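Local coordinates for putative phenazine biosynthesis PhzC/PhzF protein (Clostridium difficile, PDB 4DUN) that is a PhzF-family protein, probably an isomerase, whose substrate is not established, at residues Asp146-Leu151 with Gly175-Ala180; Asn152-Val157 with Asp186-Tyr191. All blocks are in the same frame, centred on the assembly; numbering follows the deposited sequence.

Contact 1: residues Asp146-Leu151 with Gly175-Ala180; sequences DLILLL and GIIITA
Strands 147-150 and 176-180 run parallel and in register, and their side chains pair up on the two faces of the sheet. On one face Leu147 and Ile176 lie alongside, pointing the same way. CD1 of Ile176 reaches CB of Leu147 at 3.9 Å. The Leu149 side chain runs obliquely to Ile176 and Ile178, and its CD1 touches the CG2 methyl of each. The CG1 branch of Ile178 sits in the crowded position between N and C (chi1 60°), and this leaves CG2 for Leu149. CD1 of Leu151 meets CB of Ile178. Helix 154-159 packs on this face through Val157. On the other face Ile148 and Ile177 also lie side by side, and Ile148 CG2 touches Thr179 CG2. Helix 207-218 covers this face at Ile148, Leu150 and Thr179; Trp214 NE1 and Val188 O bond to Thr179 OG1. Five backbone bonds alternate along the pair. The shortest is Ile177 N to Leu147 O, 2.7 Å, nearly along the C=O axis. At the start, Asp146 OD1 takes a weak bond from Gly175 N (2.9 Å) and another from Tyr191 OH. CD1 of Ile177 packs on Asp146 CB at 3.6 Å. Facing backbone groups are satisfied within the pair; those of Ile148, Leu150, Ile176 and Ile178 bond outward. The Leu147 face is aliphatic, the other mixed. The Asp146 carboxylate, if charged, is probably steadied by the polar groups around OD1.

Contact 2: residues Asn152-Val157 with Asp186-Tyr191; sequences NSEQEV and DFVSRY
The guanidinium of Arg190 receives the carbonyl of Val157 at its edge, in its own plane. NH1 gives a bond to Val157 O at 2.8 Å, with 154° at the hydrogen. The donor lies in the carbonyl plane and the acceptor in the guanidinium plane, yet the two planes stand nearly at right angles. NH1 has a second acceptor in Tyr160 O, and NE forms a salt bridge with Glu199. Together these bonds probably restrict the rotation of the group, and Glu199 would offset its charge. The Arg190 chain bends at chi3 (71°), which brings NH1 to the helix. Its aliphatic part is used as well. Arg190 CD lies 3.7 Å from Val157 CG1, and the two side chains slide past each other in opposite directions. Val157 CG1 is anti to the backbone N (chi1 169°). The other branch, CG2, faces Val188 CG2 at 4.2 Å, a looser touch. Glu154 crosses Val188 at about a right angle. Its extended chain lays CG near Val188 CG2, and OE2 comes to 3.3 Å from Val188 CG1. The carboxylate has a polar partner in Ser183 OG, which bonds to OE1. The helix start is held from within its own segment. Ser153 is the N-cap, and its OG accepts from Glu156 N at 3.0 Å. Glu156 OE1 in turn takes Asn152 N from above the carboxylate plane. Val157 also packs on Ile178 and Ala180 of the neighbouring strand. This is a helix laid on a beta-sheet face, with an aliphatic seam between them and an arginine from the strand bonded to Val157 O and Tyr160 O. It is structural packing, away from the predicted active site.

How the contacts relate
From the N terminus, strand 147-150 leads through Leu151, Asn152 and Ser153 into helix 154-159. The chain then passes through helix 164-167 and comes back as strand 176-181, where contact 1 closes the loop. It turns once more and enters strand 187-193, where contact 2 closes its own loop back to the helix. The segments alternate along the chain, so the two loops cross. Strand 176-181 lies between strands 147-150 and 187-193, parallel to the first and antiparallel to the second. Contact 1 therefore joins strands edge to edge, and contact 2 sets the helix on the same sheet. They also touch through Ala180 CB on Ser153 O and bonds of Asp146 and Thr179 to strand 187-193.

Contact 1: residues Asp146-Leu151 with Gly175-Ala180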
ATOM      1  N   ASP A 146       2.628  25.454  -5.207  1.00 21.52           N
ATOM      2  CA  ASP A 146       3.454  24.540  -5.991  1.00 20.68           C
ATOM      3  C   ASP A 146       4.255  25.292  -7.052  1.00 24.37           C
ATOM      4  O   ASP A 146       3.901  26.418  -7.442  1.00 22.72           O
ATOM      5  CB  ASP A 146       2.556  23.500  -6.688  1.00 21.44           C
ATOM      6  CG  ASP A 146       1.611  22.761  -5.758  1.00 25.02           C
ATOM      7  OD1 ASP A 146       2.100  22.118  -4.806  1.00 27.80           O
ATOM      8  OD2 ASP A 146       0.386  22.854  -5.966  1.00 22.93           O
ATOM      9  N   LEU A 147       5.327  24.651  -7.538  1.00 21.40           N
ATOM     10  CA  LEU A 147       6.133  25.183  -8.636  1.00 20.61           C
ATOM     11  C   LEU A 147       5.533  24.663  -9.931  1.00 22.27           C
ATOM     12  O   LEU A 147       5.227  23.466 -10.031  1.00 21.71           O
ATOM     13  CB  LEU A 147       7.606  24.765  -8.507  1.00 21.63           C
ATOM     14  CG  LEU A 147       8.558  25.248  -9.601  1.00 25.24           C
ATOM     15  CD1 LEU A 147       8.719  26.777  -9.571  1.00 25.02           C
ATOM     16  CD2 LEU A 147       9.948  24.597  -9.428  1.00 30.37           C
ATOM     17  N   ILE A 148       5.305  25.557 -10.899  1.00 19.16           N
ATOM     18  CA  ILE A 148       4.675  25.164 -12.158  1.00 18.15           C
ATOM     19  C   ILE A 148       5.679  25.326 -13.288  1.00 22.24           C
ATOM     20  O   ILE A 148       6.159  26.439 -13.532  1.00 22.30           O
ATOM     21  CB  ILE A 148       3.377  25.970 -12.406  1.00 19.86           C
ATOM     22  CG1 ILE A 148       2.391  25.778 -11.215  1.00 21.89           C
ATOM     23  CG2 ILE A 148       2.722  25.564 -13.748  1.00 19.44           C
ATOM     24  CD1 ILE A 148       1.412  26.870 -11.036  1.00 29.49           C
ATOM     25  N   LEU A 149       5.959  24.219 -13.986  1.00 17.77           N
ATOM     26  CA  LEU A 149       6.899  24.195 -15.109  1.00 18.67           C
ATOM     27  C   LEU A 149       6.159  23.962 -16.396  1.00 24.51           C
ATOM     28  O   LEU A 149       5.565  22.894 -16.601  1.00 23.35           O
ATOM     29  CB  LEU A 149       7.990  23.108 -14.915  1.00 19.69           C
ATOM     30  CG  LEU A 149       8.740  23.103 -13.549  1.00 23.02           C
ATOM     31  CD1 LEU A 149       9.688  21.908 -13.439  1.00 24.44           C
ATOM     32  CD2 LEU A 149       9.480  24.420 -13.305  1.00 24.06           C
ATOM     33  N   LEU A 150       6.149  24.983 -17.251  1.00 22.45           N
ATOM     34  CA  LEU A 150       5.502  24.868 -18.549  1.00 22.07           C
ATOM     35  C   LEU A 150       6.452  24.181 -19.514  1.00 25.06           C
ATOM     36  O   LEU A 150       7.521  24.717 -19.819  1.00 24.04           O
ATOM     37  CB  LEU A 150       5.040  26.248 -19.083  1.00 22.68           C
ATOM     38  CG  LEU A 150       4.491  26.239 -20.522  1.00 27.94           C
ATOM     39  CD1 LEU A 150       3.101  25.578 -20.592  1.00 27.25           C
ATOM     40  CD2 LEU A 150       4.467  27.624 -21.114  1.00 31.12           C
ATOM     41  N   LEU A 151       6.062  22.996 -20.011  1.00 21.06           N
ATOM     42  CA  LEU A 151       6.880  22.277 -20.987  1.00 22.27           C
ATOM     43  C   LEU A 151       6.353  22.556 -22.396  1.00 25.81           C
ATOM     44  O   LEU A 151       5.278  23.126 -22.534  1.00 25.41           O
ATOM     45  CB  LEU A 151       6.951  20.777 -20.673  1.00 21.97           C
ATOM     46  CG  LEU A 151       7.468  20.380 -19.261  1.00 25.15           C
ATOM     47  CD1 LEU A 151       7.682  18.862 -19.165  1.00 24.40           C
ATOM     48  CD2 LEU A 151       8.788  21.094 -18.891  1.00 29.73           C
ATOM     49  N   GLY A 175       4.655  20.979  -3.958  1.00 25.71           N
ATOM     50  CA  GLY A 175       4.755  20.023  -5.047  1.00 24.34           C
ATOM     51  C   GLY A 175       5.336  20.651  -6.294  1.00 26.15           C
ATOM     52  O   GLY A 175       5.440  21.878  -6.401  1.00 24.57           O
ATOM     53  N   ILE A 176       5.721  19.804  -7.240  1.00 22.06           N
ATOM     54  CA  ILE A 176       6.293  20.227  -8.518  1.00 21.17           C
ATOM     55  C   ILE A 176       5.329  19.789  -9.605  1.00 23.26           C
ATOM     56  O   ILE A 176       5.078  18.588  -9.765  1.00 22.08           O
ATOM     57  CB  ILE A 176       7.730  19.657  -8.753  1.00 24.58           C
ATOM     58  CG1 ILE A 176       8.682  19.874  -7.531  1.00 26.23           C
ATOM     59  CG2 ILE A 176       8.328  20.159 -10.075  1.00 23.84           C
ATOM     60  CD1 ILE A 176       8.941  21.357  -7.069  1.00 28.76           C
ATOM     61  N   ILE A 177       4.827  20.766 -10.364  1.00 19.55           N
ATOM     62  CA  ILE A 177       3.888  20.534 -11.449  1.00 18.87           C
ATOM     63  C   ILE A 177       4.586  20.742 -12.795  1.00 21.98           C
ATOM     64  O   ILE A 177       5.282  21.750 -12.979  1.00 21.63           O
ATOM     65  CB  ILE A 177       2.663  21.501 -11.325  1.00 21.78           C
ATOM     66  CG1 ILE A 177       1.878  21.319  -9.996  1.00 22.82           C
ATOM     67  CG2 ILE A 177       1.720  21.411 -12.557  1.00 20.93           C
ATOM     68  CD1 ILE A 177       0.937  22.482  -9.709  1.00 25.26           C
ATOM     69  N   ILE A 178       4.359  19.825 -13.743  1.00 18.59           N
ATOM     70  CA  ILE A 178       4.794  20.003 -15.118  1.00 18.26           C
ATOM     71  C   ILE A 178       3.503  20.074 -15.942  1.00 21.24           C
ATOM     72  O   ILE A 178       2.554  19.353 -15.643  1.00 18.34           O
ATOM     73  CB  ILE A 178       5.826  18.960 -15.624  1.00 21.54           C
ATOM     74  CG1 ILE A 178       5.262  17.517 -15.565  1.00 20.21           C
ATOM     75  CG2 ILE A 178       7.167  19.100 -14.883  1.00 23.50           C
ATOM     76  CD1 ILE A 178       6.155  16.447 -16.259  1.00 21.97           C
ATOM     77  N   THR A 179       3.408  21.006 -16.895  1.00 19.77           N
ATOM     78  CA  THR A 179       2.154  21.163 -17.642  1.00 19.17           C
ATOM     79  C   THR A 179       2.434  21.512 -19.101  1.00 20.82           C
ATOM     80  O   THR A 179       3.488  22.060 -19.405  1.00 19.89           O
ATOM     81  CB  THR A 179       1.252  22.242 -16.950  1.00 21.49           C
ATOM     82  OG1 THR A 179      -0.037  22.254 -17.554  1.00 19.16           O
ATOM     83  CG2 THR A 179       1.848  23.652 -17.012  1.00 20.31           C
ATOM     84  N   ALA A 180       1.482  21.194 -20.002  1.00 18.32           N
ATOM     85  CA  ALA A 180       1.575  21.542 -21.432  1.00 19.48           C
ATOM     86  C   ALA A 180       0.197  21.459 -22.048  1.00 22.41           C
ATOM     87  O   ALA A 180      -0.725  20.970 -21.388  1.00 20.82           O
ATOM     88  CB  ALA A 180       2.530  20.586 -22.157  1.00 20.88           C
TER

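Contact 2: residues Asn152-Val157 with Asp186-Tyr191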
ATOM      1  N   ASN A 152       7.128  22.206 -23.434  1.00 25.58           N
ATOM      2  CA  ASN A 152       6.802  22.544 -24.819  1.00 25.79           C
ATOM      3  C   ASN A 152       5.800  21.608 -25.509  1.00 26.06           C
ATOM      4  O   ASN A 152       5.343  21.933 -26.606  1.00 25.50           O
ATOM      5  CB  ASN A 152       8.087  22.633 -25.639  1.00 31.00           C
ATOM      6  CG  ASN A 152       8.865  23.892 -25.347  1.00 67.23           C
ATOM      7  OD1 ASN A 152       8.387  25.012 -25.568  1.00 68.02           O
ATOM      8  ND2 ASN A 152      10.077  23.750 -24.832  1.00 60.35           N
ATOM      9  N   SER A 153       5.455  20.465 -24.903  1.00 21.85           N
ATOM     10  CA  SER A 153       4.491  19.525 -25.512  1.00 20.23           C
ATOM     11  C   SER A 153       3.985  18.503 -24.504  1.00 21.87           C
ATOM     12  O   SER A 153       4.620  18.281 -23.486  1.00 19.15           O
ATOM     13  CB  SER A 153       5.145  18.765 -26.670  1.00 23.72           C
ATOM     14  OG  SER A 153       6.115  17.835 -26.202  1.00 23.87           O
ATOM     15  N   GLU A 154       2.898  17.804 -24.851  1.00 19.02           N
ATOM     16  CA  GLU A 154       2.383  16.699 -24.060  1.00 19.10           C
ATOM     17  C   GLU A 154       3.456  15.592 -24.003  1.00 22.58           C
ATOM     18  O   GLU A 154       3.685  15.029 -22.931  1.00 22.97           O
ATOM     19  CB  GLU A 154       1.074  16.183 -24.678  1.00 20.70           C
ATOM     20  CG  GLU A 154       0.537  14.952 -23.975  1.00 24.17           C
ATOM     21  CD  GLU A 154      -0.825  14.503 -24.447  1.00 29.70           C
ATOM     22  OE1 GLU A 154      -0.910  13.414 -25.051  1.00 38.20           O
ATOM     23  OE2 GLU A 154      -1.815  15.219 -24.186  1.00 31.64           O
ATOM     24  N   GLN A 155       4.178  15.354 -25.131  1.00 19.64           N
ATOM     25  CA  GLN A 155       5.250  14.364 -25.186  1.00 19.31           C
ATOM     26  C   GLN A 155       6.318  14.650 -24.116  1.00 22.47           C
ATOM     27  O   GLN A 155       6.752  13.715 -23.446  1.00 21.79           O
ATOM     28  CB  GLN A 155       5.905  14.298 -26.585  1.00 21.51           C
ATOM     29  CG  GLN A 155       6.745  13.029 -26.781  1.00 29.82           C
ATOM     30  CD  GLN A 155       5.936  11.767 -26.546  1.00 39.33           C
ATOM     31  OE1 GLN A 155       4.909  11.536 -27.189  1.00 35.27           O
ATOM     32  NE2 GLN A 155       6.350  10.953 -25.580  1.00 29.82           N
ATOM     33  N   GLU A 156       6.701  15.925 -23.929  1.00 20.48           N
ATOM     34  CA  GLU A 156       7.715  16.281 -22.922  1.00 20.85           C
ATOM     35  C   GLU A 156       7.202  15.998 -21.496  1.00 22.76           C
ATOM     36  O   GLU A 156       7.973  15.506 -20.658  1.00 22.63           O
ATOM     37  CB  GLU A 156       8.156  17.741 -23.060  1.00 22.00           C
ATOM     38  CG  GLU A 156       9.139  17.959 -24.195  1.00 27.92           C
ATOM     39  CD  GLU A 156       9.806  19.320 -24.209  1.00 42.77           C
ATOM     40  OE1 GLU A 156       9.452  20.175 -23.364  1.00 41.26           O
ATOM     41  OE2 GLU A 156      10.714  19.520 -25.048  1.00 44.05           O
ATOM     42  N   VAL A 157       5.893  16.199 -21.264  1.00 18.83           N
ATOM     43  CA  VAL A 157       5.240  15.895 -19.976  1.00 18.06           C
ATOM     44  C   VAL A 157       5.317  14.374 -19.745  1.00 21.86           C
ATOM     45  O   VAL A 157       5.762  13.948 -18.685  1.00 20.85           O
ATOM     46  CB  VAL A 157       3.794  16.460 -19.907  1.00 21.01           C
ATOM     47  CG1 VAL A 157       3.027  15.928 -18.686  1.00 21.16           C
ATOM     48  CG2 VAL A 157       3.826  17.990 -19.887  1.00 20.37           C
ATOM     49  N   ASP A 186      -7.600  19.832 -23.369  1.00 21.84           N
ATOM     50  CA  ASP A 186      -7.140  21.219 -23.464  1.00 21.54           C
ATOM     51  C   ASP A 186      -5.732  21.364 -22.925  1.00 24.30           C
ATOM     52  O   ASP A 186      -4.902  22.036 -23.548  1.00 22.55           O
ATOM     53  CB  ASP A 186      -8.099  22.177 -22.739  1.00 22.29           C
ATOM     54  CG  ASP A 186      -9.417  22.243 -23.448  1.00 26.91           C
ATOM     55  OD1 ASP A 186      -9.482  22.893 -24.514  1.00 27.08           O
ATOM     56  OD2 ASP A 186     -10.365  21.584 -22.985  1.00 25.25           O
ATOM     57  N   PHE A 187      -5.458  20.739 -21.758  1.00 19.81           N
ATOM     58  CA  PHE A 187      -4.142  20.784 -21.149  1.00 17.31           C
ATOM     59  C   PHE A 187      -3.901  19.537 -20.352  1.00 21.09           C
ATOM     60  O   PHE A 187      -4.840  18.793 -20.048  1.00 20.58           O
ATOM     61  CB  PHE A 187      -3.927  22.050 -20.294  1.00 17.80           C
ATOM     62  CG  PHE A 187      -4.818  22.229 -19.087  1.00 17.80           C
ATOM     63  CD1 PHE A 187      -6.013  22.928 -19.184  1.00 20.70           C
ATOM     64  CD2 PHE A 187      -4.424  21.751 -17.837  1.00 18.61           C
ATOM     65  CE1 PHE A 187      -6.791  23.173 -18.053  1.00 21.68           C
ATOM     66  CE2 PHE A 187      -5.198  21.993 -16.702  1.00 19.00           C
ATOM     67  CZ  PHE A 187      -6.387  22.692 -16.819  1.00 18.62           C
ATOM     68  N   VAL A 188      -2.621  19.298 -20.024  1.00 17.50           N
ATOM     69  CA  VAL A 188      -2.207  18.127 -19.274  1.00 17.60           C
ATOM     70  C   VAL A 188      -1.262  18.545 -18.189  1.00 19.34           C
ATOM     71  O   VAL A 188      -0.635  19.606 -18.292  1.00 17.83           O
ATOM     72  CB  VAL A 188      -1.556  17.027 -20.178  1.00 21.79           C
ATOM     73  CG1 VAL A 188      -2.545  16.473 -21.202  1.00 21.99           C
ATOM     74  CG2 VAL A 188      -0.273  17.531 -20.866  1.00 22.00           C
ATOM     75  N   SER A 189      -1.105  17.694 -17.184  1.00 15.84           N
ATOM     76  CA  SER A 189      -0.132  17.935 -16.106  1.00 15.52           C
ATOM     77  C   SER A 189       0.228  16.633 -15.412  1.00 18.86           C
ATOM     78  O   SER A 189      -0.412  15.608 -15.622  1.00 18.06           O
ATOM     79  CB  SER A 189      -0.639  18.953 -15.081  1.00 16.36           C
ATOM     80  OG  SER A 189      -1.673  18.407 -14.270  1.00 18.28           O
ATOM     81  N   ARG A 190       1.320  16.673 -14.678  1.00 15.49           N
ATOM     82  CA  ARG A 190       1.789  15.635 -13.774  1.00 15.52           C
ATOM     83  C   ARG A 190       2.227  16.365 -12.510  1.00 19.52           C
ATOM     84  O   ARG A 190       2.753  17.482 -12.591  1.00 19.63           O
ATOM     85  CB  ARG A 190       2.894  14.764 -14.368  1.00 15.79           C
ATOM     86  CG  ARG A 190       2.379  13.825 -15.470  1.00 18.51           C
ATOM     87  CD  ARG A 190       3.520  13.177 -16.196  1.00 18.52           C
ATOM     88  NE  ARG A 190       4.190  12.188 -15.359  1.00 21.31           N
ATOM     89  CZ  ARG A 190       5.390  11.681 -15.608  1.00 30.85           C
ATOM     90  NH1 ARG A 190       6.080  12.072 -16.685  1.00 20.37           N
ATOM     91  NH2 ARG A 190       5.916  10.782 -14.789  1.00 21.85           N
ATOM     92  N   TYR A 191       1.943  15.773 -11.354  1.00 16.12           N
ATOM     93  CA  TYR A 191       2.225  16.396 -10.064  1.00 16.36           C
ATOM     94  C   TYR A 191       3.135  15.481  -9.250  1.00 20.02           C
ATOM     95  O   TYR A 191       2.791  14.324  -9.012  1.00 18.97           O
ATOM     96  CB  TYR A 191       0.893  16.674  -9.327  1.00 17.52           C
ATOM     97  CG  TYR A 191       1.028  17.460  -8.044  1.00 17.87           C
ATOM     98  CD1 TYR A 191       1.383  16.833  -6.853  1.00 20.42           C
ATOM     99  CD2 TYR A 191       0.660  18.800  -7.986  1.00 19.25           C
ATOM    100  CE1 TYR A 191       1.473  17.551  -5.653  1.00 22.08           C
ATOM    101  CE2 TYR A 191       0.754  19.530  -6.797  1.00 20.24           C
ATOM    102  CZ  TYR A 191       1.161  18.900  -5.632  1.00 23.96           C
ATOM    103  OH  TYR A 191       1.243  19.611  -4.460  1.00 23.58           O
TER